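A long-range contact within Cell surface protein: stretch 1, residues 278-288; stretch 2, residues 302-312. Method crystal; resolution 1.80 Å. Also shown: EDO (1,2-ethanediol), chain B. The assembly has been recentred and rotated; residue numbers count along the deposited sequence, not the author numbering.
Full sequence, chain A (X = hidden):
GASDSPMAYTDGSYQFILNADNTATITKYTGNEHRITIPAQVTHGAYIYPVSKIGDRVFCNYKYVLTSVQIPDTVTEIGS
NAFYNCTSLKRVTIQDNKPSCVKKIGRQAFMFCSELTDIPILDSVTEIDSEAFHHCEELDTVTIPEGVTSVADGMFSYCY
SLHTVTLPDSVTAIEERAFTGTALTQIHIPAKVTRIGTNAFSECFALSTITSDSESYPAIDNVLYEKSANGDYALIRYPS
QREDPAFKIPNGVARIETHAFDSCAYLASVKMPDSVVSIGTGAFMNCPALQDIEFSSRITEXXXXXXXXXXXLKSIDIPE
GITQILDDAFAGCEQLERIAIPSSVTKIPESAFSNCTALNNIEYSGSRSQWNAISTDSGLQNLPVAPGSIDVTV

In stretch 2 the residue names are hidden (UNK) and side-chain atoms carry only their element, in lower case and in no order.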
# COMPACT_ATOMS: atom_id res chain seq x y z
N SER A 278 14.07 17.34 4.40
CA SER A 278 12.72 17.01 4.90
C SER A 278 12.58 15.52 5.19
O SER A 278 13.26 14.70 4.59
CB SER A 278 11.63 17.46 3.93
OG SER A 278 11.67 16.75 2.71
N ILE A 279 11.69 15.21 6.11
CA ILE A 279 11.33 13.85 6.56
C ILE A 279 9.83 13.70 6.43
O ILE A 279 9.10 14.58 6.87
CB ILE A 279 11.78 13.61 8.02
CG1 ILE A 279 13.28 13.90 8.22
CG2 ILE A 279 11.46 12.18 8.45
CD1 ILE A 279 13.69 13.96 9.72
N GLY A 280 9.38 12.57 5.86
CA GLY A 280 7.96 12.30 5.69
C GLY A 280 7.31 11.76 6.95
O GLY A 280 7.97 11.23 7.84
N THR A 281 5.98 11.84 6.98
CA THR A 281 5.16 11.29 8.07
C THR A 281 5.56 9.84 8.40
O THR A 281 5.77 9.03 7.48
CB THR A 281 3.67 11.31 7.65
OG1 THR A 281 3.28 12.67 7.46
CG2 THR A 281 2.74 10.63 8.69
N GLY A 282 5.70 9.55 9.69
CA GLY A 282 5.98 8.22 10.21
C GLY A 282 7.23 7.57 9.64
O GLY A 282 7.30 6.34 9.56
N ALA A 283 8.23 8.37 9.28
CA ALA A 283 9.44 7.84 8.67
C ALA A 283 10.09 6.74 9.50
O ALA A 283 10.55 5.78 8.92
CB ALA A 283 10.44 8.94 8.41
N PHE A 284 10.12 6.85 10.84
CA PHE A 284 10.77 5.85 11.70
C PHE A 284 9.77 5.25 12.69
O PHE A 284 10.16 4.75 13.74
CB PHE A 284 11.94 6.49 12.48
CG PHE A 284 13.05 6.98 11.58
CD1 PHE A 284 14.09 6.12 11.21
CD2 PHE A 284 13.07 8.28 11.11
CE1 PHE A 284 15.12 6.58 10.38
CE2 PHE A 284 14.08 8.72 10.26
CZ PHE A 284 15.10 7.87 9.90
N MSE A 285 8.50 5.22 12.33
CA MSE A 285 7.53 4.73 13.28
C MSE A 285 7.63 3.20 13.52
O MSE A 285 7.98 2.44 12.63
CB MSE A 285 6.11 5.16 12.93
CG MSE A 285 5.46 4.46 11.80
SE MSE A 285 3.59 5.10 11.73
CE MSE A 285 2.91 4.66 13.48
N ASN A 286 7.42 2.81 14.79
CA ASN A 286 7.48 1.42 15.26
C ASN A 286 8.84 0.76 14.99
O ASN A 286 8.89 -0.39 14.56
CB ASN A 286 6.33 0.60 14.64
CG ASN A 286 4.99 1.12 15.06
OD1 ASN A 286 4.77 1.44 16.22
ND2 ASN A 286 4.07 1.25 14.12
N CYS A 287 9.95 1.50 15.24
CA CYS A 287 11.32 0.95 15.17
C CYS A 287 11.69 0.62 16.62
O CYS A 287 12.11 1.53 17.34
CB CYS A 287 12.28 1.96 14.54
SG CYS A 287 12.09 2.11 12.75
N PRO A 288 11.47 -0.63 17.09
CA PRO A 288 11.62 -0.91 18.53
C PRO A 288 13.06 -1.04 19.04
O PRO A 288 13.23 -1.12 20.25
CB PRO A 288 10.87 -2.24 18.71
CG PRO A 288 10.89 -2.87 17.41
CD PRO A 288 10.93 -1.80 16.37
N UNK A 302 9.67 18.04 12.63
CA UNK A 302 9.54 16.62 12.98
C UNK A 302 8.11 16.26 12.58
O UNK A 302 7.16 16.84 13.13
c UNK A 302 12.30 15.91 13.86
c UNK A 302 9.86 16.34 14.46
c UNK A 302 11.56 15.84 16.20
c UNK A 302 11.33 16.51 14.88
N UNK A 303 7.92 15.47 11.50
CA UNK A 303 6.57 15.27 10.97
C UNK A 303 5.71 14.38 11.86
O UNK A 303 6.21 13.78 12.81
c UNK A 303 8.08 13.84 9.82
c UNK A 303 6.82 14.62 9.61
c UNK A 303 8.93 14.74 10.69
N UNK A 304 4.43 14.27 11.52
CA UNK A 304 3.50 13.45 12.27
C UNK A 304 4.02 12.01 12.43
O UNK A 304 4.55 11.44 11.48
c UNK A 304 -0.12 12.58 11.11
o UNK A 304 -0.57 13.71 10.81
c UNK A 304 2.15 13.48 11.52
o UNK A 304 -0.54 11.51 10.60
c UNK A 304 1.09 12.52 12.02
N UNK A 305 3.91 11.47 13.67
CA UNK A 305 4.27 10.08 14.03
C UNK A 305 5.71 9.69 13.64
O UNK A 305 5.98 8.49 13.51
c UNK A 305 3.32 9.09 13.36
o UNK A 305 1.95 9.33 13.66
N UNK A 306 6.63 10.67 13.49
CA UNK A 306 7.99 10.38 12.98
C UNK A 306 8.71 9.26 13.79
O UNK A 306 9.30 8.37 13.18
c UNK A 306 9.05 12.44 14.09
c UNK A 306 10.23 11.29 12.14
c UNK A 306 8.88 11.64 12.79
N UNK A 307 8.63 9.29 15.13
CA UNK A 307 9.23 8.28 16.00
C UNK A 307 8.19 7.61 16.88
O UNK A 307 8.53 7.07 17.93
c UNK A 307 12.33 8.64 15.33
c UNK A 307 11.47 9.48 16.04
c UNK A 307 12.72 11.38 15.20
c UNK A 307 13.55 10.54 14.48
c UNK A 307 11.69 10.85 15.99
c UNK A 307 10.35 8.91 16.87
c UNK A 307 13.36 9.18 14.54
N UNK A 308 6.92 7.60 16.45
CA UNK A 308 5.87 6.94 17.22
C UNK A 308 6.21 5.45 17.40
O UNK A 308 6.67 4.80 16.44
c UNK A 308 4.52 7.12 16.52
N UNK A 309 6.07 4.94 18.62
CA UNK A 309 6.34 3.53 18.93
C UNK A 309 7.81 3.13 18.97
O UNK A 309 8.14 1.94 18.91
N UNK A 310 8.71 4.12 19.08
CA UNK A 310 10.13 3.82 19.18
C UNK A 310 10.44 3.61 20.67
O UNK A 310 10.94 4.48 21.38
c UNK A 310 10.99 4.90 18.54
s UNK A 310 10.90 4.88 16.72
N UNK A 311 10.13 2.39 21.11
CA UNK A 311 10.14 1.95 22.51
C UNK A 311 11.56 1.76 23.13
O UNK A 311 11.62 1.54 24.34
c UNK A 311 9.23 -1.92 22.41
c UNK A 311 7.77 1.04 22.38
c UNK A 311 9.71 -0.53 21.87
c UNK A 311 9.23 0.69 22.69
N UNK A 312 12.66 1.89 22.36
CA UNK A 312 14.03 1.79 22.90
C UNK A 312 14.69 3.16 22.99
O UNK A 312 15.80 3.28 23.53
c UNK A 312 14.90 0.86 22.05
o UNK A 312 14.52 -0.47 22.29
C1 EDO B . 4.78 14.78 4.93
O1 EDO B . 5.06 13.42 4.56
C2 EDO B . 6.04 15.49 5.48
O2 EDO B . 6.78 16.10 4.43
O HOH W 1 3.52 15.09 8.85
O HOH W 2 6.49 -0.06 18.56
O HOH W 3 13.10 2.45 19.67

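Position 302 carries four carbons forked at the second, and none makes a close contact with stretch 1; this branching is leucine. Its CB points away, but the end comes nearer, Leu302 CD2 lying 4.8 Å from Ile279 CD1, so Leu302 adds little to this contact and lies buried among other parts of the protein.

At 303 three carbons close a ring onto the backbone N. The CA-to-CB bond points toward stretch 1, and the middle ring carbon lies 3.2 Å from Ile279 O and 4.0 Å from Ile279 CG2. Only proline closes such a ring. The compact apolar ring of Pro303 suits this buried place, and a type II turn begins here.

Position 304 has three carbons, the third bearing two oxygens, one of which lies 3.9 Å from Thr281 CG2. A carboxylate on a two-carbon stem is glutamate. Glu304 is partly exposed, as suits a charged group, and its backbone does the bonding: Gly282 N donates to Glu304 O at 2.8 Å. Water 1 joins Glu304 N (2.9 Å) to Thr281 OG1 (2.8 Å).

Position 305 has one carbon and one oxygen. The CA-to-CB bond points toward stretch 1, and Met285, a selenomethionine, packs beside it, with Met285 SE 4.3 Å from the CB of 305. This small side chain is serine, Ser305.

At 306 one carbon carries two more. One of these two is 4.0 Å from Ile279 CG2 and lies at the edge of the Phe284 ring, 4.3 Å from Phe284 CD2. The fork is valine, a short branched group that fills this buried space. Its backbone also accepts a hydrogen bond, Phe284 N to Val306 O at 2.9 Å.

Position 307 shows one carbon and a six-carbon ring without oxygen. CB points away, but the ring comes nearer, one of its carbons 3.6 Å from Phe284 CD2. It is phenylalanine, a flat apolar ring suited to the buried place beside Phe284. The two ring planes are near parallel (21°) yet slid apart, with centroids 5.4 Å from each other.

Position 308 has a single carbon, its CB, 4.2 Å from Met285 CE. This lone methyl, apolar like its neighbour, is alanine. Ala308 O accepts a nearly straight bond from Asn286 N at 2.7 Å.

Position 309 has no side-chain atoms and is glycine. Its phi is positive, and an ideal CB would fall 2.2 Å from Asn286 OD1, a clash.

Position 310 has one carbon and one sulfur, the sulfur 3.1 Å from Phe284 O and 3.9 Å from Cys287 CB. It is cysteine, whose small side chain suits a buried site.

Position 311 has four carbons, forked at the first; the inner carbon of the two-carbon arm meets Pro288 CB at 3.8 Å. This is isoleucine, setting a branched apolar arm against the Pro288 ring.

At 312 one carbon and one oxygen recur, the oxygen 2.5 Å from Pro288 O. This is serine, whose short hydroxyl can donate: Ser312 OG makes this very short bond. Water 3 links Ser312 N (2.8 Å) to Cys287 O (2.7 Å).

The contact therefore rests on two runs of successive beta turns. Amides of alternate residues, 282, 284 and 286, bond carbonyls of 304, 306 and 308, fixing the register, while apolar pairs pack along the contact, with Val306 and Phe307 beside Phe284, and the serine hydroxyl secures the far end.

Stretch 2 (302-312) LPESVFAGCIS
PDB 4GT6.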